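Local atomic coordinates of transcriptional repressor (Vibrio fischeri, PDB entry 3KV1), a protein that probably regulates transcription as a DNA-binding repressor of the SorC family, this fragment being its putative sugar-binding domain. Residues Pro222-Met227 and Val245-Ala250; Val17-Leu22 and Ala258-Ala263. All blocks are in the same frame, centred on the assembly; numbering follows the deposited sequence. Where two conformers were deposited one is given.

Contact 1: Pro222-Met227 and Val245-Ala250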
ATOM      1  N   PRO A 222     -16.550  14.408  10.162  1.00 20.22           N
ATOM      2  CA  PRO A 222     -16.807  15.324  11.300  1.00 19.50           C
ATOM      3  C   PRO A 222     -15.656  16.265  11.646  1.00 24.03           C
ATOM      4  O   PRO A 222     -15.915  17.371  12.103  1.00 25.02           O
ATOM      5  CB  PRO A 222     -17.014  14.357  12.480  1.00 21.61           C
ATOM      6  CG  PRO A 222     -17.509  13.087  11.842  1.00 26.78           C
ATOM      7  CD  PRO A 222     -16.828  13.001  10.491  1.00 25.28           C
ATOM      8  N   ASN A 223     -14.407  15.838  11.465  1.00 19.84           N
ATOM      9  CA  ASN A 223     -13.294  16.642  11.919  1.00 18.13           C
ATOM     10  C   ASN A 223     -12.185  16.728  10.874  1.00 20.36           C
ATOM     11  O   ASN A 223     -11.203  15.978  10.958  1.00 21.05           O
ATOM     12  CB  ASN A 223     -12.699  16.061  13.216  1.00 19.78           C
ATOM     13  CG  ASN A 223     -13.706  16.040  14.360  1.00 22.38           C
ATOM     14  OD1 ASN A 223     -14.069  17.084  14.890  1.00 24.27           O
ATOM     15  ND2 ASN A 223     -14.195  14.863  14.689  1.00 22.08           N
ATOM     16  N   VAL A 224     -12.361  17.630   9.918  1.00 19.48           N
ATOM     17  CA  VAL A 224     -11.370  17.850   8.863  1.00 19.71           C
ATOM     18  C   VAL A 224     -10.343  18.813   9.428  1.00 16.82           C
ATOM     19  O   VAL A 224     -10.649  19.970   9.750  1.00 18.97           O
ATOM     20  CB  VAL A 224     -12.054  18.405   7.608  1.00 17.73           C
ATOM     21  CG1 VAL A 224     -11.044  18.837   6.562  1.00 20.92           C
ATOM     22  CG2 VAL A 224     -13.041  17.306   7.034  1.00 20.16           C
ATOM     23  N   VAL A 225      -9.126  18.310   9.592  1.00 17.97           N
ATOM     24  CA  VAL A 225      -8.037  19.113  10.121  1.00 16.61           C
ATOM     25  C   VAL A 225      -7.163  19.500   8.932  1.00 20.59           C
ATOM     26  O   VAL A 225      -6.569  18.626   8.284  1.00 21.30           O
ATOM     27  CB  VAL A 225      -7.148  18.274  11.049  1.00 20.10           C
ATOM     28  CG1 VAL A 225      -5.942  19.139  11.522  1.00 21.28           C
ATOM     29  CG2 VAL A 225      -7.969  17.701  12.234  1.00 22.40           C
ATOM     30  N   ALA A 226      -7.075  20.792   8.668  1.00 18.88           N
ATOM     31  CA  ALA A 226      -6.377  21.266   7.468  1.00 19.70           C
ATOM     32  C   ALA A 226      -5.193  22.118   7.909  1.00 23.48           C
ATOM     33  O   ALA A 226      -5.290  22.969   8.813  1.00 22.44           O
ATOM     34  CB  ALA A 226      -7.317  22.062   6.565  1.00 22.75           C
HETATM   35  N   MSE A 227      -4.095  21.956   7.189  0.56 19.98           N
HETATM   36  CA  MSE A 227      -2.830  22.481   7.635  0.56 19.06           C
HETATM   37  C   MSE A 227      -2.114  23.269   6.525  0.56 20.70           C
HETATM   38  O   MSE A 227      -1.932  22.756   5.428  0.56 19.66           O
HETATM   39  CB  MSE A 227      -1.983  21.286   8.081  0.56 16.35           C
HETATM   40  CG  MSE A 227      -2.714  20.304   9.020  0.56 19.25           C
HETATM   41 SE   MSE A 227      -1.409  18.893   9.372  0.56 34.82          SE
HETATM   42  CE  MSE A 227       0.142  20.173   9.783  0.56 23.15           C
ATOM     43  N   VAL A 245     -15.572  23.003   4.227  1.00 24.37           N
ATOM     44  CA  VAL A 245     -15.356  21.650   4.759  1.00 20.68           C
ATOM     45  C   VAL A 245     -14.430  21.561   5.954  1.00 22.37           C
ATOM     46  O   VAL A 245     -14.355  20.488   6.599  1.00 22.42           O
ATOM     47  CB  VAL A 245     -14.886  20.655   3.687  1.00 23.55           C
ATOM     48  CG1 VAL A 245     -15.833  20.665   2.487  1.00 26.76           C
ATOM     49  CG2 VAL A 245     -13.477  20.984   3.253  1.00 22.82           C
ATOM     50  N   ILE A 246     -13.718  22.637   6.261  1.00 25.88           N
ATOM     51  CA  ILE A 246     -12.681  22.556   7.295  1.00 22.37           C
ATOM     52  C   ILE A 246     -13.247  22.739   8.690  1.00 22.83           C
ATOM     53  O   ILE A 246     -14.055  23.660   8.913  1.00 23.67           O
ATOM     54  CB  ILE A 246     -11.601  23.587   7.039  1.00 22.24           C
ATOM     55  CG1 ILE A 246     -10.918  23.266   5.716  1.00 24.92           C
ATOM     56  CG2 ILE A 246     -10.560  23.561   8.168  1.00 23.35           C
ATOM     57  CD1 ILE A 246      -9.898  24.332   5.327  1.00 26.09           C
ATOM     58  N   ASP A 247     -12.868  21.850   9.608  1.00 23.16           N
ATOM     59  CA  ASP A 247     -13.297  21.995  10.994  1.00 23.06           C
ATOM     60  C   ASP A 247     -12.202  22.514  11.924  1.00 24.72           C
ATOM     61  O   ASP A 247     -12.476  23.262  12.874  1.00 22.70           O
ATOM     62  CB  ASP A 247     -13.855  20.680  11.466  1.00 22.32           C
ATOM     63  CG  ASP A 247     -14.950  20.181  10.535  1.00 32.01           C
ATOM     64  OD1 ASP A 247     -15.995  20.883  10.471  1.00 32.24           O
ATOM     65  OD2 ASP A 247     -14.755  19.142   9.834  1.00 24.42           O
ATOM     66  N   VAL A 248     -10.967  22.087  11.680  1.00 20.72           N
ATOM     67  CA  VAL A 248      -9.855  22.537  12.500  1.00 20.25           C
ATOM     68  C   VAL A 248      -8.763  23.106  11.576  1.00 23.47           C
ATOM     69  O   VAL A 248      -8.264  22.394  10.686  1.00 22.92           O
ATOM     70  CB  VAL A 248      -9.272  21.366  13.285  1.00 22.80           C
ATOM     71  CG1 VAL A 248      -8.038  21.801  14.066  1.00 24.52           C
ATOM     72  CG2 VAL A 248     -10.335  20.727  14.230  1.00 22.49           C
ATOM     73  N   LEU A 249      -8.415  24.376  11.759  1.00 21.13           N
ATOM     74  CA  LEU A 249      -7.408  24.987  10.893  1.00 19.82           C
ATOM     75  C   LEU A 249      -6.139  25.129  11.705  1.00 19.73           C
ATOM     76  O   LEU A 249      -6.166  25.711  12.782  1.00 23.19           O
ATOM     77  CB  LEU A 249      -7.868  26.371  10.440  1.00 21.23           C
ATOM     78  CG  LEU A 249      -6.845  27.160   9.622  1.00 22.92           C
ATOM     79  CD1 LEU A 249      -6.673  26.460   8.265  1.00 24.44           C
ATOM     80  CD2 LEU A 249      -7.305  28.624   9.449  1.00 23.99           C
ATOM     81  N   ALA A 250      -5.032  24.589  11.212  1.00 19.39           N
ATOM     82  CA  ALA A 250      -3.769  24.737  11.911  1.00 19.70           C
ATOM     83  C   ALA A 250      -2.827  25.547  10.979  1.00 21.76           C
ATOM     84  O   ALA A 250      -2.584  25.156   9.858  1.00 20.31           O
ATOM     85  CB  ALA A 250      -3.171  23.316  12.252  1.00 22.14           C
TER
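Strands 223-227 and 248-250 run side by side in the same direction, inclined by 16°, with regular pairing of Val225, Ala226 and Met227 against Val248, Leu249 and Ala250. Ala226 turns both its N and its O to the other strand: its N gives a nearly linear bond to Val248 O at 2.8 Å, approaching almost along the C=O axis, and its O receives Ala250 N at 2.9 Å. Two residues earlier Val224 O is gripped twice, by Val248 N and, on a more bent path, by Asp247 N. Packing is tight at Val224, its CB 3.3 Å from Val245 O. Val225 and Val248 point the same way from the sheet, with Val225 CG2 4.0 Å from Val248 CB, and both rest on Tyr48 of helix 34-52. On the other face Ala226 CB meets Ile246 CD1 at 3.7 Å.

This is the parallel pairing of a right-handed beta-alpha-beta unit in a Rossmann-like domain, with helix 234-242 making the crossover; strand 151-158 flanks 223-227 on its far side.

Toward Pro222 the pairing loosens and the surface begins. There the side chain of Asp247, partly exposed, takes over from the backbone: CG lies anti to its own carbonyl carbon (chi1 -54°), which brings OD2 to Val224 N at 2.8 Å along a straight line (177°), using the lone pair turned away from OD1. The same oxygen sits 3.1 Å from Pro222 O, an acceptor facing an acceptor, with Lys23 NZ in a weak hydrogen bond to Pro222 O. Lys23 NZ also bonds Asn223 OD1, while Asn223 ND2 reaches Glu150 O.

Contact 2: Val17-Leu22 and Ala258-Ala263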
ATOM      1  N   VAL A  17     -12.161  31.163  14.557  1.00 25.13           N
ATOM      2  CA  VAL A  17     -13.253  30.259  14.840  1.00 28.05           C
ATOM      3  C   VAL A  17     -14.572  30.940  14.525  1.00 30.61           C
ATOM      4  O   VAL A  17     -15.426  30.370  13.847  1.00 32.60           O
ATOM      5  CB  VAL A  17     -13.213  29.787  16.305  1.00 32.15           C
ATOM      6  CG1 VAL A  17     -14.578  29.212  16.748  1.00 30.25           C
ATOM      7  CG2 VAL A  17     -12.086  28.761  16.496  1.00 30.93           C
ATOM      8  N   GLU A  18     -14.715  32.182  14.974  1.00 30.53           N
ATOM      9  CA  GLU A  18     -15.949  32.912  14.757  1.00 35.87           C
ATOM     10  C   GLU A  18     -16.140  33.220  13.285  1.00 37.74           C
ATOM     11  O   GLU A  18     -17.217  33.035  12.738  1.00 40.41           O
ATOM     12  CB  GLU A  18     -15.938  34.209  15.565  1.00 43.11           C
ATOM     13  CG  GLU A  18     -17.266  34.520  16.207  1.00 61.91           C
ATOM     14  CD  GLU A  18     -17.331  35.934  16.754  1.00 79.04           C
ATOM     15  OE1 GLU A  18     -16.338  36.687  16.599  1.00 81.15           O
ATOM     16  OE2 GLU A  18     -18.382  36.292  17.333  1.00 88.22           O
ATOM     17  N   LYS A  19     -15.080  33.687  12.638  1.00 34.76           N
ATOM     18  CA  LYS A  19     -15.188  34.140  11.264  1.00 36.39           C
ATOM     19  C   LYS A  19     -15.432  33.003  10.268  1.00 37.19           C
ATOM     20  O   LYS A  19     -16.164  33.188   9.294  1.00 38.00           O
ATOM     21  CB  LYS A  19     -13.925  34.939  10.876  1.00 32.37           C
ATOM     22  CG  LYS A  19     -14.077  35.793   9.634  1.00 38.26           C
ATOM     23  CD  LYS A  19     -15.024  36.951   9.934  1.00 47.23           C
ATOM     24  CE  LYS A  19     -15.029  37.980   8.822  1.00 60.98           C
ATOM     25  NZ  LYS A  19     -16.231  38.864   8.887  1.00 67.88           N
ATOM     26  N   PHE A  20     -14.821  31.839  10.508  1.00 27.87           N
ATOM     27  CA  PHE A  20     -14.828  30.771   9.516  1.00 26.46           C
ATOM     28  C   PHE A  20     -15.628  29.546   9.949  1.00 33.58           C
ATOM     29  O   PHE A  20     -15.553  28.504   9.311  1.00 32.99           O
ATOM     30  CB  PHE A  20     -13.392  30.399   9.120  1.00 25.99           C
ATOM     31  CG  PHE A  20     -12.650  31.526   8.439  1.00 29.77           C
ATOM     32  CD1 PHE A  20     -13.034  31.955   7.171  1.00 37.39           C
ATOM     33  CD2 PHE A  20     -11.598  32.182   9.079  1.00 31.18           C
ATOM     34  CE1 PHE A  20     -12.362  33.008   6.537  1.00 41.48           C
ATOM     35  CE2 PHE A  20     -10.922  33.240   8.457  1.00 37.15           C
ATOM     36  CZ  PHE A  20     -11.303  33.651   7.188  1.00 36.68           C
ATOM     37  N   ASN A  21     -16.399  29.690  11.021  1.00 29.33           N
ATOM     38  CA  ASN A  21     -17.229  28.600  11.502  1.00 32.88           C
ATOM     39  C   ASN A  21     -16.422  27.322  11.770  1.00 28.01           C
ATOM     40  O   ASN A  21     -16.802  26.239  11.347  1.00 29.62           O
ATOM     41  CB  ASN A  21     -18.304  28.309  10.473  1.00 38.96           C
ATOM     42  CG  ASN A  21     -19.661  28.299  11.067  1.00 61.91           C
ATOM     43  OD1 ASN A  21     -20.157  27.250  11.497  1.00 63.34           O
ATOM     44  ND2 ASN A  21     -20.283  29.480  11.131  1.00 70.11           N
ATOM     45  N   LEU A  22     -15.297  27.454  12.462  1.00 23.45           N
ATOM     46  CA  LEU A  22     -14.474  26.298  12.759  1.00 23.15           C
ATOM     47  C   LEU A  22     -14.862  25.743  14.104  1.00 25.45           C
ATOM     48  O   LEU A  22     -15.484  26.423  14.932  1.00 27.05           O
ATOM     49  CB  LEU A  22     -13.006  26.706  12.841  1.00 21.02           C
ATOM     50  CG  LEU A  22     -12.495  27.388  11.562  1.00 23.67           C
ATOM     51  CD1 LEU A  22     -11.138  28.091  11.813  1.00 22.72           C
ATOM     52  CD2 LEU A  22     -12.350  26.307  10.510  1.00 25.02           C
ATOM     53  N   ALA A 258      -3.481  37.256   7.802  1.00 25.07           N
ATOM     54  CA  ALA A 258      -3.828  37.406   6.379  1.00 30.42           C
ATOM     55  C   ALA A 258      -5.295  37.053   6.103  1.00 25.08           C
ATOM     56  O   ALA A 258      -5.977  37.779   5.354  1.00 27.06           O
ATOM     57  CB  ALA A 258      -2.914  36.532   5.494  1.00 31.00           C
ATOM     58  N   LEU A 259      -5.749  35.949   6.701  1.00 22.55           N
ATOM     59  CA  LEU A 259      -7.118  35.432   6.530  1.00 22.18           C
ATOM     60  C   LEU A 259      -8.136  36.415   7.089  1.00 26.80           C
ATOM     61  O   LEU A 259      -9.173  36.662   6.461  1.00 28.23           O
ATOM     62  CB  LEU A 259      -7.278  34.101   7.242  1.00 24.67           C
ATOM     63  CG  LEU A 259      -6.430  32.982   6.608  1.00 24.46           C
ATOM     64  CD1 LEU A 259      -6.472  31.763   7.493  1.00 25.86           C
ATOM     65  CD2 LEU A 259      -6.899  32.684   5.190  1.00 27.73           C
ATOM     66  N   LEU A 260      -7.842  36.968   8.272  1.00 25.35           N
ATOM     67  CA  LEU A 260      -8.756  37.920   8.905  1.00 31.21           C
ATOM     68  C   LEU A 260      -8.825  39.212   8.108  1.00 36.60           C
ATOM     69  O   LEU A 260      -9.890  39.825   7.986  1.00 38.21           O
ATOM     70  CB  LEU A 260      -8.370  38.191  10.363  1.00 29.85           C
ATOM     71  CG  LEU A 260      -8.531  36.950  11.250  1.00 32.27           C
ATOM     72  CD1 LEU A 260      -7.929  37.224  12.630  1.00 36.78           C
ATOM     73  CD2 LEU A 260     -10.006  36.559  11.345  1.00 31.68           C
ATOM     74  N   ASN A 261      -7.678  39.649   7.592  1.00 29.42           N
ATOM     75  CA  ASN A 261      -7.652  40.794   6.701  1.00 27.58           C
ATOM     76  C   ASN A 261      -8.436  40.569   5.418  1.00 32.81           C
ATOM     77  O   ASN A 261      -9.216  41.427   5.008  1.00 34.00           O
ATOM     78  CB  ASN A 261      -6.205  41.161   6.369  1.00 28.81           C
ATOM     79  CG  ASN A 261      -6.091  42.483   5.656  1.00 37.87           C
ATOM     80  OD1 ASN A 261      -6.467  43.537   6.202  1.00 37.24           O
ATOM     81  ND2 ASN A 261      -5.529  42.454   4.450  1.00 41.25           N
ATOM     82  N   LEU A 262      -8.237  39.411   4.784  1.00 27.41           N
ATOM     83  CA  LEU A 262      -8.941  39.106   3.543  1.00 28.06           C
ATOM     84  C   LEU A 262     -10.463  39.058   3.788  1.00 36.87           C
ATOM     85  O   LEU A 262     -11.254  39.525   2.965  1.00 38.94           O
ATOM     86  CB  LEU A 262      -8.492  37.733   3.001  1.00 32.03           C
ATOM     87  CG  LEU A 262      -7.064  37.681   2.449  1.00 38.36           C
ATOM     88  CD1 LEU A 262      -6.635  36.236   2.095  1.00 34.40           C
ATOM     89  CD2 LEU A 262      -6.967  38.611   1.233  1.00 39.61           C
ATOM     90  N   ALA A 263     -10.869  38.471   4.914  1.00 32.02           N
ATOM     91  CA  ALA A 263     -12.293  38.360   5.242  1.00 37.06           C
ATOM     92  C   ALA A 263     -12.932  39.713   5.561  1.00 42.56           C
ATOM     93  O   ALA A 263     -14.050  40.001   5.116  1.00 41.76           O
ATOM     94  CB  ALA A 263     -12.504  37.365   6.405  1.00 34.50           C
TER
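Phe20 and Lys19, neighbours near the C-terminal end of helix 10-20, reach together toward one side of helix 253-264, and the way they are turned against each other shapes the contact. The phenyl ring extends with CG anti to the carbonyl carbon of Phe20 (chi1 -64°), which sends the ring toward the other helix, its CE2 and CZ atoms making the contacts. Leu259 crosses it at about a right angle: Leu259 CB lies 3.9 Å from Phe20 CE2. The carbonyl oxygen of Leu259 comes up at the ring edge, near the ring plane, 3.8 Å from Phe20 CZ. That oxygen already accepts the helical bond from Ala263 N, so the aromatic edge borders a carbonyl engaged within its own helix. Ala263 CB approaches the ring obliquely, 4.0 Å from Phe20 CZ.

Lys19 starts out with CG anti to its backbone N (chi1 -163°), then bends at chi2 (69°). The first part of the chain passes over one face of the phenyl ring, with CG over the centre, 4.2 Å above the ring plane, and the bend carries the aliphatic chain onward along Ala263. There Lys19 CE comes within 3.5 Å of Ala263 CB, the shortest approach between the two segments. The small methyl of Ala263 is thus shared by the lysine methylenes and the tip of the phenyl ring. Leu260 adds a looser touch from its CD2, 4.3 Å from Lys19 CB, and also touches Leu12, Lys15 and Leu16 earlier in helix 10-20.

The patch is apolar packing at the surface, joining the N-terminal helix to the C-terminal one. On its inner side Phe20 touches Met238 of helix 234-242, and Leu259 goes deeper, against Ile237, Met238 and Leu241 of that helix and Leu249 of strand 248-252.

In the fold
The two contacts lie about 13 Å apart between centres, on the same side of the chain's centre, with contact 1 about 9 Å from that centre and contact 2 about 19 Å. Strand 248-252 leads straight into helix 253-264, so the buried strand pairing and the outer helix packing share a continuous piece of chain. They also touch directly: Leu22 CB packs 3.5 Å from Asp247 O, and Leu249 CD2 lies 3.8 Å from Leu259 CD1. Contact 2 joins the first helix of the model to the last, and contact 1 is nested within the long loop it closes. Both belong to the putative sugar-binding domain.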